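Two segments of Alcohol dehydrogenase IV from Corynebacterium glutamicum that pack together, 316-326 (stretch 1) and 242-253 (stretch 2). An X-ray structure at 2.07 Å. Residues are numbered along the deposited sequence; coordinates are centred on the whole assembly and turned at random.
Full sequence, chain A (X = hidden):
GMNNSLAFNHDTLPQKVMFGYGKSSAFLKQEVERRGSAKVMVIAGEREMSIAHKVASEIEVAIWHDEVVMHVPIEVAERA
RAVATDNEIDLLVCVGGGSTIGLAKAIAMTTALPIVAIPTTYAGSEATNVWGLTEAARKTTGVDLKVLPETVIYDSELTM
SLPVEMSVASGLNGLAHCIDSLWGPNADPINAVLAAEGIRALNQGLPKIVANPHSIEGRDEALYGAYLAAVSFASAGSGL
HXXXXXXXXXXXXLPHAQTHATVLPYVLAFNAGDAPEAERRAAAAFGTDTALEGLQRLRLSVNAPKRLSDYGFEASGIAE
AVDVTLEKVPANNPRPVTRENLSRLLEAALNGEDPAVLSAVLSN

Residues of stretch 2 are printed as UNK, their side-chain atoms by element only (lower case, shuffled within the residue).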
# COMPACT_ATOMS: atom_id res chain seq x y z
N SER A 316 23.02 25.34 24.91
CA SER A 316 22.26 26.50 25.31
C SER A 316 20.93 26.61 24.55
O SER A 316 20.03 27.27 25.00
CB SER A 316 23.09 27.79 25.14
OG SER A 316 23.42 27.97 23.78
N GLY A 317 20.85 25.99 23.39
CA GLY A 317 19.62 25.97 22.57
C GLY A 317 18.61 24.85 22.88
O GLY A 317 17.48 24.87 22.38
N ILE A 318 19.00 23.88 23.70
CA ILE A 318 18.12 22.74 24.03
C ILE A 318 16.82 23.15 24.79
O ILE A 318 15.74 22.65 24.50
CB ILE A 318 18.88 21.69 24.84
CG1 ILE A 318 19.94 21.02 23.96
CG2 ILE A 318 17.92 20.65 25.45
CD1 ILE A 318 20.95 20.17 24.76
N ALA A 319 16.94 24.04 25.78
CA ALA A 319 15.76 24.51 26.53
C ALA A 319 14.66 25.03 25.56
O ALA A 319 13.49 24.73 25.73
CB ALA A 319 16.15 25.59 27.55
N GLU A 320 15.07 25.80 24.56
CA GLU A 320 14.14 26.34 23.59
C GLU A 320 13.59 25.22 22.68
O GLU A 320 12.37 25.16 22.41
CB GLU A 320 14.83 27.40 22.75
CG GLU A 320 13.92 28.04 21.67
CD GLU A 320 14.67 29.09 20.82
OE1 GLU A 320 15.87 29.33 21.10
OE2 GLU A 320 14.05 29.66 19.89
N ALA A 321 14.48 24.35 22.18
CA ALA A 321 14.05 23.28 21.35
C ALA A 321 12.96 22.51 22.06
O ALA A 321 11.97 22.13 21.46
CB ALA A 321 15.23 22.34 20.99
N VAL A 322 13.21 22.23 23.33
CA VAL A 322 12.28 21.50 24.17
C VAL A 322 10.98 22.27 24.36
O VAL A 322 9.89 21.70 24.20
CB VAL A 322 12.88 21.21 25.51
CG1 VAL A 322 11.83 20.77 26.47
CG2 VAL A 322 14.00 20.15 25.34
N ASP A 323 11.08 23.56 24.65
CA ASP A 323 9.89 24.44 24.71
C ASP A 323 8.97 24.30 23.53
O ASP A 323 7.78 24.15 23.71
CB ASP A 323 10.29 25.89 24.79
CG ASP A 323 10.13 26.42 26.08
OD1 ASP A 323 8.96 26.51 26.54
OD2 ASP A 323 11.15 26.75 26.69
N VAL A 324 9.54 24.42 22.34
CA VAL A 324 8.81 24.39 21.09
C VAL A 324 8.24 23.03 20.71
O VAL A 324 7.23 22.94 20.01
CB VAL A 324 9.74 24.83 19.95
CG1 VAL A 324 9.08 24.56 18.60
CG2 VAL A 324 10.10 26.31 20.12
N THR A 325 8.90 21.98 21.15
CA THR A 325 8.56 20.63 20.74
C THR A 325 7.67 19.86 21.69
O THR A 325 6.88 19.01 21.26
CB THR A 325 9.84 19.81 20.56
OG1 THR A 325 10.65 20.43 19.57
CG2 THR A 325 9.49 18.37 20.12
N LEU A 326 7.81 20.11 22.98
CA LEU A 326 7.14 19.31 23.97
C LEU A 326 5.64 19.24 23.68
O LEU A 326 5.08 18.14 23.58
CB LEU A 326 7.42 19.85 25.38
CG LEU A 326 7.34 18.87 26.57
CD1 LEU A 326 8.16 17.61 26.33
CD2 LEU A 326 7.83 19.59 27.83
N UNK A 242 10.12 13.15 14.23
CA UNK A 242 9.83 14.19 13.26
C UNK A 242 9.53 15.51 13.92
O UNK A 242 9.87 16.54 13.38
n UNK A 242 9.04 11.31 11.84
c UNK A 242 9.47 10.54 10.86
c UNK A 242 8.69 13.75 12.31
n UNK A 242 9.77 11.30 9.82
c UNK A 242 9.54 12.61 10.15
c UNK A 242 9.06 12.62 11.42
N UNK A 243 8.86 15.48 15.06
CA UNK A 243 8.57 16.74 15.77
C UNK A 243 9.89 17.40 16.21
O UNK A 243 10.07 18.58 16.01
c UNK A 243 5.56 16.80 15.62
c UNK A 243 7.68 16.48 16.99
n UNK A 243 3.40 17.21 14.48
c UNK A 243 6.26 15.98 16.69
c UNK A 243 4.13 16.31 15.41
N UNK A 244 10.81 16.61 16.76
CA UNK A 244 12.12 17.11 17.15
C UNK A 244 12.84 17.70 15.92
O UNK A 244 13.28 18.86 15.94
c UNK A 244 13.14 14.34 19.66
c UNK A 244 14.44 16.46 17.82
c UNK A 244 12.99 16.00 17.73
c UNK A 244 12.48 15.58 19.11
N UNK A 245 12.91 16.93 14.84
CA UNK A 245 13.61 17.38 13.63
C UNK A 245 13.01 18.62 12.99
O UNK A 245 13.74 19.48 12.48
s UNK A 245 14.83 14.93 13.28
c UNK A 245 13.73 16.24 12.64
N UNK A 246 11.67 18.73 13.03
CA UNK A 246 10.99 19.90 12.51
C UNK A 246 11.45 21.15 13.30
O UNK A 246 11.78 22.14 12.70
c UNK A 246 9.46 19.72 12.60
c UNK A 246 7.25 22.51 11.83
n UNK A 246 7.85 21.67 12.66
n UNK A 246 7.67 22.24 10.60
c UNK A 246 8.67 20.82 11.94
c UNK A 246 8.54 21.19 10.64
N UNK A 247 11.46 21.06 14.62
CA UNK A 247 11.98 22.16 15.48
C UNK A 247 13.44 22.48 15.15
O UNK A 247 13.79 23.64 14.99
c UNK A 247 11.91 21.78 16.97
o UNK A 247 10.56 21.59 17.37
c UNK A 247 12.56 22.88 17.86
N UNK A 248 14.28 21.44 15.03
CA UNK A 248 15.71 21.67 14.82
C UNK A 248 15.97 22.30 13.44
O UNK A 248 16.83 23.17 13.31
c UNK A 248 17.44 18.51 16.51
c UNK A 248 16.54 20.38 15.04
c UNK A 248 17.20 20.81 17.45
c UNK A 248 16.62 19.80 16.47
N UNK A 249 15.20 21.88 12.43
CA UNK A 249 15.31 22.45 11.08
C UNK A 249 14.66 23.83 10.97
O UNK A 249 15.19 24.72 10.32
N UNK A 250 13.54 24.01 11.65
CA UNK A 250 12.76 25.24 11.55
C UNK A 250 13.33 26.36 12.37
O UNK A 250 13.60 27.44 11.85
N UNK A 251 13.56 26.09 13.64
CA UNK A 251 13.97 27.11 14.57
C UNK A 251 15.47 27.31 14.60
O UNK A 251 15.94 28.44 14.79
c UNK A 251 13.51 26.74 15.98
c UNK A 251 13.79 27.89 16.96
o UNK A 251 12.11 26.42 15.95
N UNK A 252 16.24 26.23 14.44
CA UNK A 252 17.71 26.35 14.54
C UNK A 252 18.40 26.20 13.22
O UNK A 252 19.61 26.21 13.16
c UNK A 252 17.71 25.51 16.89
c UNK A 252 17.90 26.46 19.05
c UNK A 252 18.39 26.28 17.79
c UNK A 252 16.02 25.12 18.51
c UNK A 252 16.51 24.94 17.26
c UNK A 252 18.23 25.32 15.52
c UNK A 252 16.72 25.87 19.41
N UNK A 253 17.63 26.02 12.17
CA UNK A 253 18.17 25.87 10.82
C UNK A 253 19.30 24.85 10.70
O UNK A 253 20.25 25.05 9.95
o UNK A 253 17.98 26.51 8.01
c UNK A 253 18.73 27.21 8.71
c UNK A 253 18.61 27.22 10.26
n UNK A 253 19.67 27.98 8.18

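Position 242 carries one carbon and then a five-membered ring of three carbons and two nitrogens, out of reach of stretch 1. This is His 242, and both ring nitrogens are hydrogen-bonded elsewhere in the structure. Position 243 has four carbons in a row ending in nitrogen; its CB lies 4.1 Å from Thr 325 CG2, and the chain then leads away. It is Lys 243, which offers aliphatic carbon to the contact. At 244 four carbons fork at the first, one arm being two carbons long, and the first carbon of that arm comes within 4.2 Å of Thr 325 CG2. This is Ile 244, a fitting apolar neighbour for a buried methyl.

Position 245 has one carbon and one sulfur, and its CA-to-CB bond points away from stretch 1: Cys 245, a compact side chain in a buried place. Position 246 has one carbon, then a five-membered ring of three carbons and two nitrogens, directed sideways and making no contact; it is His 246.

At 247 one carbon bears an oxygen, 2.5 Å from Thr 325 OG1, and a carbon, 3.7 Å from Ala 321 O. This is Thr 247, whose OG1 forms a very short hydrogen bond with that of Thr 325. A small residue with both a hydroxyl and a methyl suits this buried place, where the backbones come close: the CA atoms of Thr 247 and Ala 321 are 6.3 Å apart.

Position 248 has four carbons forked at the second; it starts sideways, but a terminal carbon comes to 4.3 Å from Ala 321 CB. It is Leu 248, whose branched apolar end reaches that methyl. Positions 249 and 250 have no side-chain atoms and do not touch stretch 1: Gly 249 and Gly 250. An ideal CB on Gly 250 would clash with His 246 O at 3.0 Å.

Position 251 shows one carbon carrying an oxygen and a carbon, the latter 3.4 Å from Glu 320 OE2. It is Thr 251, small enough to sit beside that carboxylate at the exposed margin. Position 252 has one carbon and a six-carbon ring, with one ring carbon 3.2 Å from Gly 317 O and another 3.8 Å from Ala 321 CB. This is Phe 252; its flat ring fits beside Gly 317, where an ideal CB would lie only 3.0 Å from Phe 252 CE2. Position 253, two carbons with the second carrying oxygen and nitrogen, is out of reach of stretch 1. It is Asn 253; its positive phi, which asparagine tolerates well, marks the departure from helical geometry.

The two helices, with axes 9.2 Å apart at closest approach and directions 126° apart, thus meet through a threonine pair, while the ring of Phe 252 packs against Gly 317 and Ala 321, and Ala 321 touches both Thr 247 and Phe 252.

Stretch 2 (242-253) HKICHTLGGTFN
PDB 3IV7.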